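Local coordinates for protein insect group II chitinase (Ostrinia furnacalis, PDB 5Y2A) that probably hydrolyses chitin as the second catalytic domain of an insect family 18 glycoside hydrolase, cutting beta-1,4 bonds between N-acetylglucosamine units, at residues A[212-217]-A[260-265]. Sequence-based numbering, arbitrary orientation.
With NAG (2-acetamido-2-deoxy-beta-D-glucopyranose), chain C.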
ATOM      1  N   TYR A 212     -21.732 -19.680   3.119  1.00 17.69           N
ATOM      2  CA  TYR A 212     -21.797 -21.135   3.083  1.00 21.74           C
ATOM      3  C   TYR A 212     -20.954 -21.642   1.921  1.00 23.98           C
ATOM      4  O   TYR A 212     -20.541 -20.875   1.049  1.00 19.45           O
ATOM      5  CB  TYR A 212     -23.250 -21.629   2.953  1.00 19.07           C
ATOM      6  CG  TYR A 212     -24.157 -21.085   4.037  1.00 19.51           C
ATOM      7  CD1 TYR A 212     -23.943 -21.414   5.369  1.00 20.99           C
ATOM      8  CD2 TYR A 212     -25.211 -20.237   3.732  1.00 20.58           C
ATOM      9  CE1 TYR A 212     -24.755 -20.914   6.373  1.00 20.88           C
ATOM     10  CE2 TYR A 212     -26.036 -19.735   4.724  1.00 22.30           C
ATOM     11  CZ  TYR A 212     -25.802 -20.079   6.045  1.00 21.22           C
ATOM     12  OH  TYR A 212     -26.612 -19.581   7.041  1.00 20.07           O
ATOM     13  N   VAL A 213     -20.698 -22.957   1.921  1.00 21.69           N
ATOM     14  CA  VAL A 213     -19.941 -23.582   0.840  1.00 23.70           C
ATOM     15  C   VAL A 213     -20.634 -23.338  -0.494  1.00 24.73           C
ATOM     16  O   VAL A 213     -21.864 -23.400  -0.603  1.00 25.34           O
ATOM     17  CB  VAL A 213     -19.767 -25.087   1.110  1.00 22.81           C
ATOM     18  CG1 VAL A 213     -19.190 -25.799  -0.111  1.00 26.57           C
ATOM     19  CG2 VAL A 213     -18.878 -25.316   2.315  1.00 22.95           C
ATOM     20  N   HIS A 214     -19.835 -23.056  -1.520  1.00 22.87           N
ATOM     21  CA  HIS A 214     -20.310 -22.838  -2.875  1.00 28.67           C
ATOM     22  C   HIS A 214     -19.731 -23.942  -3.747  1.00 28.53           C
ATOM     23  O   HIS A 214     -18.660 -24.479  -3.449  1.00 26.21           O
ATOM     24  CB  HIS A 214     -19.882 -21.442  -3.378  1.00 23.66           C
ATOM     25  CG  HIS A 214     -20.541 -21.011  -4.652  1.00 25.57           C
ATOM     26  ND1 HIS A 214     -20.128 -21.448  -5.893  1.00 27.01           N
ATOM     27  CD2 HIS A 214     -21.571 -20.162  -4.877  1.00 26.07           C
ATOM     28  CE1 HIS A 214     -20.880 -20.893  -6.825  1.00 27.17           C
ATOM     29  NE2 HIS A 214     -21.763 -20.106  -6.236  1.00 29.70           N
ATOM     30  N   ASP A 215     -20.456 -24.311  -4.804  1.00 28.07           N
ATOM     31  CA  ASP A 215     -20.001 -25.437  -5.618  1.00 30.24           C
ATOM     32  C   ASP A 215     -18.709 -25.113  -6.355  1.00 32.21           C
ATOM     33  O   ASP A 215     -17.927 -26.022  -6.659  1.00 33.42           O
ATOM     34  CB  ASP A 215     -21.095 -25.874  -6.598  1.00 31.87           C
ATOM     35  CG  ASP A 215     -21.558 -24.751  -7.499  1.00 34.16           C
ATOM     36  OD1 ASP A 215     -22.478 -24.012  -7.091  1.00 33.31           O
ATOM     37  OD2 ASP A 215     -21.006 -24.606  -8.612  1.00 32.62           O
ATOM     38  N   LYS A 216     -18.453 -23.835  -6.637  1.00 32.78           N
ATOM     39  CA  LYS A 216     -17.202 -23.432  -7.267  1.00 32.60           C
ATOM     40  C   LYS A 216     -16.033 -23.379  -6.290  1.00 33.68           C
ATOM     41  O   LYS A 216     -14.916 -23.052  -6.701  1.00 32.82           O
ATOM     42  CB  LYS A 216     -17.367 -22.064  -7.943  1.00 32.18           C
ATOM     43  CG  LYS A 216     -18.367 -22.049  -9.096  1.00 38.86           C
ATOM     44  CD  LYS A 216     -17.703 -21.699 -10.419  1.00 39.64           C
ATOM     45  CE  LYS A 216     -18.658 -21.932 -11.577  1.00 45.03           C
ATOM     46  NZ  LYS A 216     -19.321 -23.262 -11.474  1.00 46.82           N
ATOM     47  N   ASP A 217     -16.258 -23.686  -5.014  1.00 30.65           N
ATOM     48  CA  ASP A 217     -15.190 -23.608  -4.027  1.00 29.36           C
ATOM     49  C   ASP A 217     -14.165 -24.713  -4.246  1.00 35.15           C
ATOM     50  O   ASP A 217     -14.512 -25.843  -4.597  1.00 39.34           O
ATOM     51  CB  ASP A 217     -15.751 -23.719  -2.611  1.00 33.15           C
ATOM     52  CG  ASP A 217     -16.399 -22.434  -2.137  1.00 28.96           C
ATOM     53  OD1 ASP A 217     -16.201 -21.387  -2.787  1.00 34.55           O
ATOM     54  OD2 ASP A 217     -17.095 -22.476  -1.103  1.00 29.98           O
ATOM     55  N   THR A 260     -17.309 -12.931 -16.402  1.00 24.47           N
ATOM     56  CA  THR A 260     -17.626 -12.239 -15.156  1.00 22.73           C
ATOM     57  C   THR A 260     -17.942 -13.188 -14.010  1.00 25.55           C
ATOM     58  O   THR A 260     -18.450 -12.741 -12.976  1.00 24.94           O
ATOM     59  CB  THR A 260     -18.807 -11.282 -15.359  1.00 23.60           C
ATOM     60  OG1 THR A 260     -19.971 -12.030 -15.745  1.00 27.11           O
ATOM     61  CG2 THR A 260     -18.482 -10.256 -16.423  1.00 24.66           C
ATOM     62  N   GLY A 261     -17.676 -14.478 -14.153  1.00 21.72           N
ATOM     63  CA  GLY A 261     -18.062 -15.428 -13.138  1.00 25.55           C
ATOM     64  C   GLY A 261     -17.083 -15.500 -11.980  1.00 26.97           C
ATOM     65  O   GLY A 261     -16.025 -14.878 -11.958  1.00 23.04           O
ATOM     66  N   LEU A 262     -17.478 -16.285 -10.983  1.00 25.11           N
ATOM     67  CA  LEU A 262     -16.583 -16.601  -9.881  1.00 22.57           C
ATOM     68  C   LEU A 262     -15.446 -17.477 -10.394  1.00 26.42           C
ATOM     69  O   LEU A 262     -15.655 -18.339 -11.252  1.00 26.89           O
ATOM     70  CB  LEU A 262     -17.355 -17.331  -8.784  1.00 29.09           C
ATOM     71  CG  LEU A 262     -18.338 -16.497  -7.964  1.00 36.53           C
ATOM     72  CD1 LEU A 262     -19.227 -17.460  -7.204  1.00 33.02           C
ATOM     73  CD2 LEU A 262     -17.641 -15.506  -7.026  1.00 39.04           C
ATOM     74  N   GLY A 263     -14.245 -17.248  -9.876  1.00 20.93           N
ATOM     75  CA  GLY A 263     -13.086 -18.009 -10.310  1.00 25.09           C
ATOM     76  C   GLY A 263     -12.450 -17.557 -11.610  1.00 22.78           C
ATOM     77  O   GLY A 263     -11.519 -18.214 -12.084  1.00 27.46           O
ATOM     78  N   ALA A 264     -12.935 -16.461 -12.201  1.00 21.27           N
ATOM     79  CA  ALA A 264     -12.320 -15.951 -13.426  1.00 20.18           C
ATOM     80  C   ALA A 264     -10.923 -15.423 -13.120  1.00 22.25           C
ATOM     81  O   ALA A 264     -10.747 -14.703 -12.130  1.00 19.68           O
ATOM     82  CB  ALA A 264     -13.171 -14.840 -14.031  1.00 21.40           C
ATOM     83  N   PRO A 265      -9.919 -15.748 -13.933  1.00 23.82           N
ATOM     84  CA  PRO A 265      -8.557 -15.276 -13.651  1.00 21.35           C
ATOM     85  C   PRO A 265      -8.452 -13.757 -13.675  1.00 16.55           C
ATOM     86  O   PRO A 265      -9.089 -13.079 -14.484  1.00 16.90           O
ATOM     87  CB  PRO A 265      -7.724 -15.908 -14.778  1.00 20.67           C
ATOM     88  CG  PRO A 265      -8.509 -17.106 -15.179  1.00 26.68           C
ATOM     89  CD  PRO A 265      -9.945 -16.694 -15.061  1.00 21.10           C
TER
HETATM   90  C1  NAG C   1     -22.890 -25.001   8.379  1.00 24.90           C
HETATM   91  C2  NAG C   1     -23.840 -25.706   7.421  1.00 26.09           C
HETATM   92  C3  NAG C   1     -24.420 -26.963   8.075  1.00 32.20           C
HETATM   93  C4  NAG C   1     -23.320 -27.853   8.648  1.00 35.49           C
HETATM   94  C5  NAG C   1     -22.365 -27.031   9.510  1.00 33.78           C
HETATM   95  C6  NAG C   1     -21.158 -27.815   9.977  1.00 32.39           C
HETATM   96  C7  NAG C   1     -25.197 -24.606   5.699  1.00 24.93           C
HETATM   97  C8  NAG C   1     -26.381 -23.727   5.424  1.00 26.82           C
HETATM   98  N2  NAG C   1     -24.918 -24.832   6.987  1.00 22.36           N
HETATM   99  O3  NAG C   1     -25.180 -27.657   7.092  1.00 34.96           O
HETATM  100  O4  NAG C   1     -23.876 -28.818   9.537  1.00 41.17           O
HETATM  101  O5  NAG C   1     -21.874 -25.897   8.782  1.00 26.90           O
HETATM  102  O6  NAG C   1     -20.284 -28.126   8.900  1.00 37.35           O
HETATM  103  O7  NAG C   1     -24.516 -25.077   4.797  1.00 25.64           O
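L262 meets H214 by a CH-pi contact: its CD1 methyl lies over one face of the imidazole, 4.0 Å from the ring centroid and displaced toward the NE2-CE1 rim. A branched aliphatic suits this spot, since I306 and Y309 also touch it. Beside this pair, the aliphatic part of K216 passes L262, with CD 4.0 Å from L262 O; no hydrogen bond joins the segments.

Hydrogen bonds shape the H214–D217 type I turn. With H214 CG anti to its own nitrogen (chi1 -169°), ND1 accepts K216 N at 3.0 Å nearly in the ring plane, which fixes the imidazole's rotation and its unprotonated nitrogen. D217 OD2 takes H214 N at 2.8 Å from above the carboxylate plane. The charge on K216 NZ reaches back to D215 OD2 (3.6 Å), while R305 pairs with OD1. In the 260-265 segment, G263, at phi 80°, occupies the third position of a type II turn, where a side chain would jam against the preceding carbonyl.

Y212 packs against a sugar, probably an N-glycan on N225: acetamido methyl C8 lies over one ring face, 3.4 Å from CD1, offset toward the rim. Replacing Y212 by an alanine is likely to leave that methyl without its aromatic platform and H327 without its hydroxyl partner. The loop after barrel strand 189-192 thus meets a turn between strands 241-254 and 266-269, consistent with the alpha+beta insertion of many family 18 TIM barrels.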